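Local coordinates for manganese-containing pseudocatalase (Thermus thermophilus, PDB 2V8T), which probably breaks hydrogen peroxide down to water and oxygen, as a catalase built around a pair of manganese ions, at residues M37-N42 with W133-F139; F152-V156 with M204-I210. The contacts are given in a common frame with arbitrary orientation. Where two conformers were deposited one is given. Residue numbers count along the deposited sequence, not the author numbering.

Contact 1 (M37-N42 with W133-F139)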
loop_
_atom_site.group_PDB
_atom_site.type_symbol
_atom_site.label_atom_id
_atom_site.label_comp_id
_atom_site.label_asym_id
_atom_site.label_seq_id
_atom_site.Cartn_x
_atom_site.Cartn_y
_atom_site.Cartn_z
ATOM N N MET A 37 -10.911 -12.196 -8.447
ATOM C CA MET A 37 -11.382 -10.912 -7.927
ATOM C C MET A 37 -11.227 -9.808 -8.959
ATOM O O MET A 37 -12.048 -8.901 -9.026
ATOM C CB MET A 37 -10.655 -10.511 -6.642
ATOM C CG MET A 37 -11.040 -11.235 -5.438
ATOM S SD MET A 37 -12.674 -10.693 -4.799
ATOM C CE MET A 37 -12.293 -9.062 -4.148
ATOM N N SER A 38 -10.118 -9.832 -9.696
ATOM C CA SER A 38 -9.875 -8.801 -10.682
ATOM C C SER A 38 -10.813 -8.902 -11.869
ATOM O O SER A 38 -11.355 -7.874 -12.293
ATOM C CB SER A 38 -8.436 -8.812 -11.158
ATOM O OG SER A 38 -7.627 -8.386 -10.078
ATOM N N THR A 39 -10.993 -10.071 -12.440
ATOM C CA THR A 39 -11.945 -10.159 -13.568
ATOM C C THR A 39 -13.348 -9.802 -13.099
ATOM O O THR A 39 -14.032 -8.984 -13.732
ATOM C CB THR A 39 -11.826 -11.499 -14.266
ATOM O OG1 THR A 39 -11.993 -12.496 -13.277
ATOM C CG2 THR A 39 -10.497 -11.641 -14.975
ATOM N N LEU A 40 -13.760 -10.326 -11.943
ATOM C CA LEU A 40 -15.042 -9.955 -11.357
ATOM C C LEU A 40 -15.186 -8.461 -11.271
ATOM O O LEU A 40 -16.186 -7.873 -11.732
ATOM C CB LEU A 40 -15.169 -10.566 -9.970
ATOM C CG LEU A 40 -16.329 -10.042 -9.144
ATOM C CD1 LEU A 40 -17.672 -10.308 -9.796
ATOM C CD2 LEU A 40 -16.257 -10.643 -7.730
ATOM N N MET A 41 -14.259 -7.784 -10.567
ATOM C CA MET A 41 -14.501 -6.394 -10.239
ATOM C C MET A 41 -14.325 -5.486 -11.450
ATOM O O MET A 41 -15.005 -4.452 -11.560
ATOM C CB MET A 41 -13.584 -5.998 -9.086
ATOM C CG MET A 41 -13.954 -6.701 -7.750
ATOM S SD MET A 41 -15.422 -5.924 -6.968
ATOM C CE MET A 41 -16.079 -7.218 -5.892
ATOM N N ASN A 42 -13.428 -5.849 -12.381
ATOM C CA ASN A 42 -13.355 -5.116 -13.626
ATOM C C ASN A 42 -14.728 -5.101 -14.333
ATOM O O ASN A 42 -15.224 -4.059 -14.720
ATOM C CB ASN A 42 -12.295 -5.735 -14.583
ATOM C CG ASN A 42 -10.940 -5.100 -14.329
ATOM O OD1 ASN A 42 -10.668 -4.053 -14.874
ATOM N ND2 ASN A 42 -10.118 -5.710 -13.483
ATOM N N TRP A 133 -5.704 -7.983 -2.278
ATOM C CA TRP A 133 -6.277 -7.468 -3.507
ATOM C C TRP A 133 -6.574 -5.978 -3.348
ATOM O O TRP A 133 -6.972 -5.538 -2.269
ATOM C CB TRP A 133 -7.588 -8.233 -3.820
ATOM C CG TRP A 133 -8.156 -7.904 -5.162
ATOM C CD1 TRP A 133 -7.811 -8.496 -6.343
ATOM C CD2 TRP A 133 -9.097 -6.879 -5.499
ATOM N NE1 TRP A 133 -8.486 -7.919 -7.383
ATOM C CE2 TRP A 133 -9.272 -6.906 -6.901
ATOM C CE3 TRP A 133 -9.808 -5.923 -4.750
ATOM C CZ2 TRP A 133 -10.110 -6.037 -7.563
ATOM C CZ3 TRP A 133 -10.664 -5.049 -5.397
ATOM C CH2 TRP A 133 -10.803 -5.106 -6.795
ATOM N N ASN A 134 -6.412 -5.193 -4.412
ATOM C CA ASN A 134 -6.621 -3.785 -4.323
ATOM C C ASN A 134 -7.406 -3.269 -5.517
ATOM O O ASN A 134 -7.306 -3.764 -6.632
ATOM C CB ASN A 134 -5.568 -2.898 -3.858
ATOM C CG ASN A 134 -4.682 -2.576 -4.959
ATOM O OD1 ASN A 134 -4.979 -1.710 -5.749
ATOM N ND2 ASN A 134 -3.580 -3.268 -5.078
ATOM N N GLY A 135 -8.191 -2.219 -5.254
ATOM C CA GLY A 135 -9.041 -1.634 -6.277
ATOM C C GLY A 135 -8.374 -1.034 -7.453
ATOM O O GLY A 135 -9.020 -0.783 -8.476
ATOM N N GLU A 136 -7.059 -0.794 -7.386
ATOM C CA GLU A 136 -6.346 -0.319 -8.552
ATOM C C GLU A 136 -6.090 -1.424 -9.585
ATOM O O GLU A 136 -5.582 -1.173 -10.666
ATOM C CB GLU A 136 -5.102 0.420 -8.194
ATOM C CG GLU A 136 -5.104 1.546 -9.390
ATOM C CD GLU A 136 -4.010 2.535 -9.240
ATOM O OE1 GLU A 136 -3.863 3.413 -9.989
ATOM O OE2 GLU A 136 -3.224 2.436 -8.243
ATOM N N TYR A 137 -6.483 -2.644 -9.263
ATOM C CA TYR A 137 -6.504 -3.752 -10.227
ATOM C C TYR A 137 -7.685 -3.630 -11.200
ATOM O O TYR A 137 -7.766 -4.434 -12.144
ATOM C CB TYR A 137 -6.524 -5.085 -9.547
ATOM C CG TYR A 137 -5.304 -5.445 -8.714
ATOM C CD1 TYR A 137 -4.050 -4.932 -8.902
ATOM C CD2 TYR A 137 -5.432 -6.420 -7.742
ATOM C CE1 TYR A 137 -2.969 -5.395 -8.128
ATOM C CE2 TYR A 137 -4.403 -6.912 -6.989
ATOM C CZ TYR A 137 -3.185 -6.394 -7.163
ATOM O OH TYR A 137 -2.111 -6.842 -6.388
ATOM N N VAL A 138 -8.596 -2.660 -10.961
ATOM C CA VAL A 138 -9.767 -2.420 -11.824
ATOM C C VAL A 138 -9.441 -1.308 -12.808
ATOM O O VAL A 138 -8.919 -0.261 -12.427
ATOM C CB VAL A 138 -10.983 -2.098 -10.968
ATOM C CG1 VAL A 138 -12.158 -1.599 -11.799
ATOM C CG2 VAL A 138 -11.389 -3.341 -10.160
ATOM N N PHE A 139 -9.831 -1.550 -14.054
ATOM C CA PHE A 139 -9.733 -0.585 -15.157
ATOM C C PHE A 139 -11.162 -0.334 -15.652
ATOM O O PHE A 139 -11.818 -1.241 -16.166
ATOM C CB PHE A 139 -8.877 -1.187 -16.289
ATOM C CG PHE A 139 -8.693 -0.243 -17.430
ATOM C CD1 PHE A 139 -7.719 0.734 -17.349
ATOM C CD2 PHE A 139 -9.457 -0.315 -18.591
ATOM C CE1 PHE A 139 -7.529 1.636 -18.397
ATOM C CE2 PHE A 139 -9.277 0.549 -19.623
ATOM C CZ PHE A 139 -8.303 1.513 -19.537
#

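Contact 2 (F152-V156 with M204-I210). With MN (manganese (II) ion), chain D.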
loop_
_atom_site.group_PDB
_atom_site.type_symbol
_atom_site.label_atom_id
_atom_site.label_comp_id
_atom_site.label_asym_id
_atom_site.label_seq_id
_atom_site.Cartn_x
_atom_site.Cartn_y
_atom_site.Cartn_z
ATOM N N PHE A 152 -9.900 -8.379 -22.920
ATOM C CA PHE A 152 -9.306 -9.487 -23.705
ATOM C C PHE A 152 -7.942 -9.848 -23.122
ATOM O O PHE A 152 -7.636 -11.007 -22.852
ATOM C CB PHE A 152 -9.231 -9.034 -25.167
ATOM C CG PHE A 152 -8.655 -10.085 -26.087
ATOM C CD1 PHE A 152 -9.447 -11.075 -26.635
ATOM C CD2 PHE A 152 -7.307 -10.081 -26.397
ATOM C CE1 PHE A 152 -8.920 -12.032 -27.488
ATOM C CE2 PHE A 152 -6.767 -11.041 -27.249
ATOM C CZ PHE A 152 -7.585 -11.993 -27.800
ATOM N N PHE A 153 -7.105 -8.801 -22.929
ATOM C CA PHE A 153 -5.795 -8.998 -22.270
ATOM C C PHE A 153 -5.954 -9.641 -20.891
ATOM O O PHE A 153 -5.244 -10.575 -20.542
ATOM C CB PHE A 153 -5.070 -7.655 -22.180
ATOM C CG PHE A 153 -3.898 -7.715 -21.251
ATOM C CD1 PHE A 153 -2.747 -8.434 -21.590
ATOM C CD2 PHE A 153 -3.953 -7.148 -19.999
ATOM C CE1 PHE A 153 -1.717 -8.599 -20.679
ATOM C CE2 PHE A 153 -2.864 -7.289 -19.116
ATOM C CZ PHE A 153 -1.757 -8.050 -19.480
ATOM N N LEU A 154 -6.896 -9.113 -20.086
ATOM C CA LEU A 154 -7.067 -9.591 -18.716
ATOM C C LEU A 154 -7.344 -11.086 -18.728
ATOM O O LEU A 154 -6.815 -11.839 -17.903
ATOM C CB LEU A 154 -8.225 -8.917 -18.006
ATOM C CG LEU A 154 -8.174 -8.521 -16.540
ATOM C CD1 LEU A 154 -9.643 -8.205 -16.061
ATOM C CD2 LEU A 154 -7.281 -9.387 -15.667
ATOM N N GLU A 155 -8.233 -11.562 -19.612
ATOM C CA GLU A 155 -8.536 -12.958 -19.642
ATOM C C GLU A 155 -7.350 -13.821 -19.997
ATOM O O GLU A 155 -7.171 -14.902 -19.427
ATOM C CB GLU A 155 -9.736 -13.273 -20.573
ATOM C CG GLU A 155 -11.058 -12.756 -20.034
ATOM C CD GLU A 155 -11.656 -13.532 -18.870
ATOM O OE1 GLU A 155 -11.416 -14.749 -18.716
ATOM O OE2 GLU A 155 -12.523 -12.958 -18.135
ATOM N N VAL A 156 -6.534 -13.406 -20.979
ATOM C CA VAL A 156 -5.387 -14.247 -21.348
ATOM C C VAL A 156 -4.247 -14.145 -20.315
ATOM O O VAL A 156 -3.521 -15.128 -20.125
ATOM C CB VAL A 156 -4.946 -14.036 -22.796
ATOM C CG1 VAL A 156 -6.041 -14.501 -23.748
ATOM C CG2 VAL A 156 -4.502 -12.618 -23.110
ATOM N N MET A 204 -9.461 -10.368 -33.547
ATOM C CA MET A 204 -8.780 -10.671 -32.293
ATOM C C MET A 204 -8.769 -12.124 -31.953
ATOM O O MET A 204 -7.801 -12.630 -31.348
ATOM C CB MET A 204 -9.401 -9.855 -31.162
ATOM C CG MET A 204 -9.151 -8.381 -31.247
ATOM S SD MET A 204 -7.416 -7.910 -31.267
ATOM C CE MET A 204 -6.925 -8.412 -29.615
ATOM N N THR A 205 -9.838 -12.888 -32.264
ATOM C CA THR A 205 -9.836 -14.286 -31.903
ATOM C C THR A 205 -8.757 -15.072 -32.624
ATOM O O THR A 205 -8.384 -16.168 -32.144
ATOM C CB THR A 205 -11.200 -14.964 -32.123
ATOM O OG1 THR A 205 -11.571 -14.929 -33.489
ATOM C CG2 THR A 205 -12.286 -14.371 -31.225
ATOM N N LYS A 206 -8.228 -14.577 -33.743
ATOM C CA LYS A 206 -7.179 -15.260 -34.430
ATOM C C LYS A 206 -5.841 -15.258 -33.667
ATOM O O LYS A 206 -4.956 -16.046 -33.959
ATOM C CB LYS A 206 -6.943 -14.610 -35.817
ATOM C CG LYS A 206 -5.726 -15.046 -36.650
ATOM C CD LYS A 206 -5.661 -14.311 -37.966
ATOM C CE LYS A 206 -4.328 -14.574 -38.648
ATOM N NZ LYS A 206 -4.454 -13.817 -39.952
ATOM N N MET A 207 -5.728 -14.393 -32.673
ATOM C CA MET A 207 -4.550 -14.375 -31.813
ATOM C C MET A 207 -4.549 -15.511 -30.811
ATOM O O MET A 207 -3.527 -15.817 -30.217
ATOM C CB MET A 207 -4.528 -12.952 -30.928
ATOM C CG MET A 207 -3.139 -12.526 -30.615
ATOM S SD MET A 207 -3.191 -11.018 -29.785
ATOM C CE MET A 207 -3.416 -9.932 -31.159
ATOM N N LEU A 208 -5.710 -16.116 -30.557
ATOM C CA LEU A 208 -5.835 -17.134 -29.529
ATOM C C LEU A 208 -5.290 -18.469 -30.052
ATOM O O LEU A 208 -5.406 -18.758 -31.257
ATOM C CB LEU A 208 -7.297 -17.283 -29.107
ATOM C CG LEU A 208 -7.906 -16.008 -28.502
ATOM C CD1 LEU A 208 -9.420 -16.140 -28.315
ATOM C CD2 LEU A 208 -7.243 -15.628 -27.169
ATOM N N PRO A 209 -4.776 -19.333 -29.182
ATOM C CA PRO A 209 -4.639 -19.121 -27.733
ATOM C C PRO A 209 -3.356 -18.301 -27.413
ATOM O O PRO A 209 -2.371 -18.320 -28.143
ATOM C CB PRO A 209 -4.535 -20.540 -27.197
ATOM C CG PRO A 209 -3.798 -21.290 -28.299
ATOM C CD PRO A 209 -4.368 -20.698 -29.567
ATOM N N ILE A 210 -3.419 -17.673 -26.251
ATOM C CA ILE A 210 -2.291 -17.039 -25.582
ATOM C C ILE A 210 -2.233 -17.617 -24.163
ATOM O O ILE A 210 -3.249 -17.601 -23.476
ATOM C CB ILE A 210 -2.457 -15.518 -25.505
ATOM C CG1 ILE A 210 -2.523 -14.908 -26.900
ATOM C CG2 ILE A 210 -1.330 -14.904 -24.689
ATOM C CD1 ILE A 210 -3.041 -13.459 -26.903
HETATM MN MN MN D . -13.162 -14.756 -17.028
HETATM O O HOH W 1 -12.278 -14.746 -15.035
#

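Contact 1 (M37-N42 with W133-F139)
The indole of Trp133 lies against the Met37 side chain, whose CB sits over one face of the five-membered ring, 3.6 Å from its centroid. This is a CH-pi contact. The sulfur of the same residue adds a looser Met-aromatic approach, with Met37 SD 5.3 Å from that centroid. At the ring edge, Trp133 NE1 donates a hydrogen bond to Ser38 OG (2.9 Å). Ser38 OG is also hydrogen-bonded to the backbone oxygen of Arg33. One turn further along the helix, Met41 CG touches Trp133 CH2 at 3.7 Å, and Met41 CB meets Val138 CG2 at 3.6 Å. The helix is 36-49, a helix of the ferritin-like bundle of manganese catalases, and Glu36 just before the segment is a manganese ligand. The partner is the loop that precedes helix 144-166. An Asx turn, Glu136 N to Asn134 OD1 at 2.8 Å, opens its short 3-10 turn. The side-chain amide of Asn42 then bonds to main-chain atoms of the loop. Its ND2 donates to Tyr137 O (3.0 Å), and its OD1 accepts from Phe139 N (2.8 Å, nearly linear). ND2 also donates to Ser38 O (2.8 Å), so the amide group bridges its own helix and the loop. The CA atoms of Asn42 and Val138 are here just 4.8 Å apart. Trp133 and Met41 each pack on their own counterparts in the second subunit. Tyr137 OH is hydrogen-bonded to Glu136 of the third subunit, and the Phe139 ring meets Phe153 of that subunit edge-to-face.

Contact 2 (F152-V156 with M204-I210)
Met204 begins the loop segment and points toward the helix. Its CE lies over one face of the Phe152 ring, 3.9 Å from the centroid and 3.5 Å from Phe152 CE2. This is a CH-pi contact, and Met204 SD, 5.4 Å from the same centroid, makes it a Met-aromatic pair as well. Thr205 and Lys206 turn away. The chain turns tightly here, with helical backbone angles, Met207 N being hydrogen-bonded to Met204 O at 3.0 Å and Leu208 N to Thr205 O at 3.1 Å. That turn brings Met207 back toward the helix, where its SD comes near the Phe152 ring edge, 4.4 Å from CE2. Helix 144-166, which carries Phe152 and Val156, belongs to the ferritin-like bundle that holds the dimanganese site. Glu155 lies between these two residues in sequence and binds manganese through both carboxylate oxygens, OE1 at 2.4 Å and OE2 at 2.2 Å. Glu70 and His188 bind the same ion. The loop therefore packs on residues before and after a ligand in the same helix, while the metal lies beyond its reach. Leu208 comes next, and its CD2 reaches both Phe152 CZ (3.7 Å) and Val156 CG1 (3.8 Å). A cis peptide bond leads into Pro209, which faces away. Ile210 returns toward the helix, its CB 4.0 Å from Val156 CB, and its CD1 lies 4.5 Å from Phe152 CE2. The contact across the two segments is wholly apolar, but Ile210 O accepts a hydrogen bond from Arg159, further along the helix. Met204 also packs on Met204 of the third subunit.

In the fold
Both segments of contact 1 come before those of contact 2 in the sequence, and the centres of the contacts are about 19 Å apart. Each sets a loop against a helix of the ferritin-like bundle: 36-49 in contact 1 and 144-166 in contact 2. The loop of contact 1 leads into helix 144-166, and the loop of contact 2 follows helix 172-200. The two bundle helices touch directly, with Asn42 ND2 3.6 Å and Thr39 CG2 3.7 Å from Leu154 CD1. They also supply manganese ligands, Glu36 and Glu155. Both contacts also reach the third subunit, so each lies where the bundle meets a neighbouring chain of the six-chain assembly.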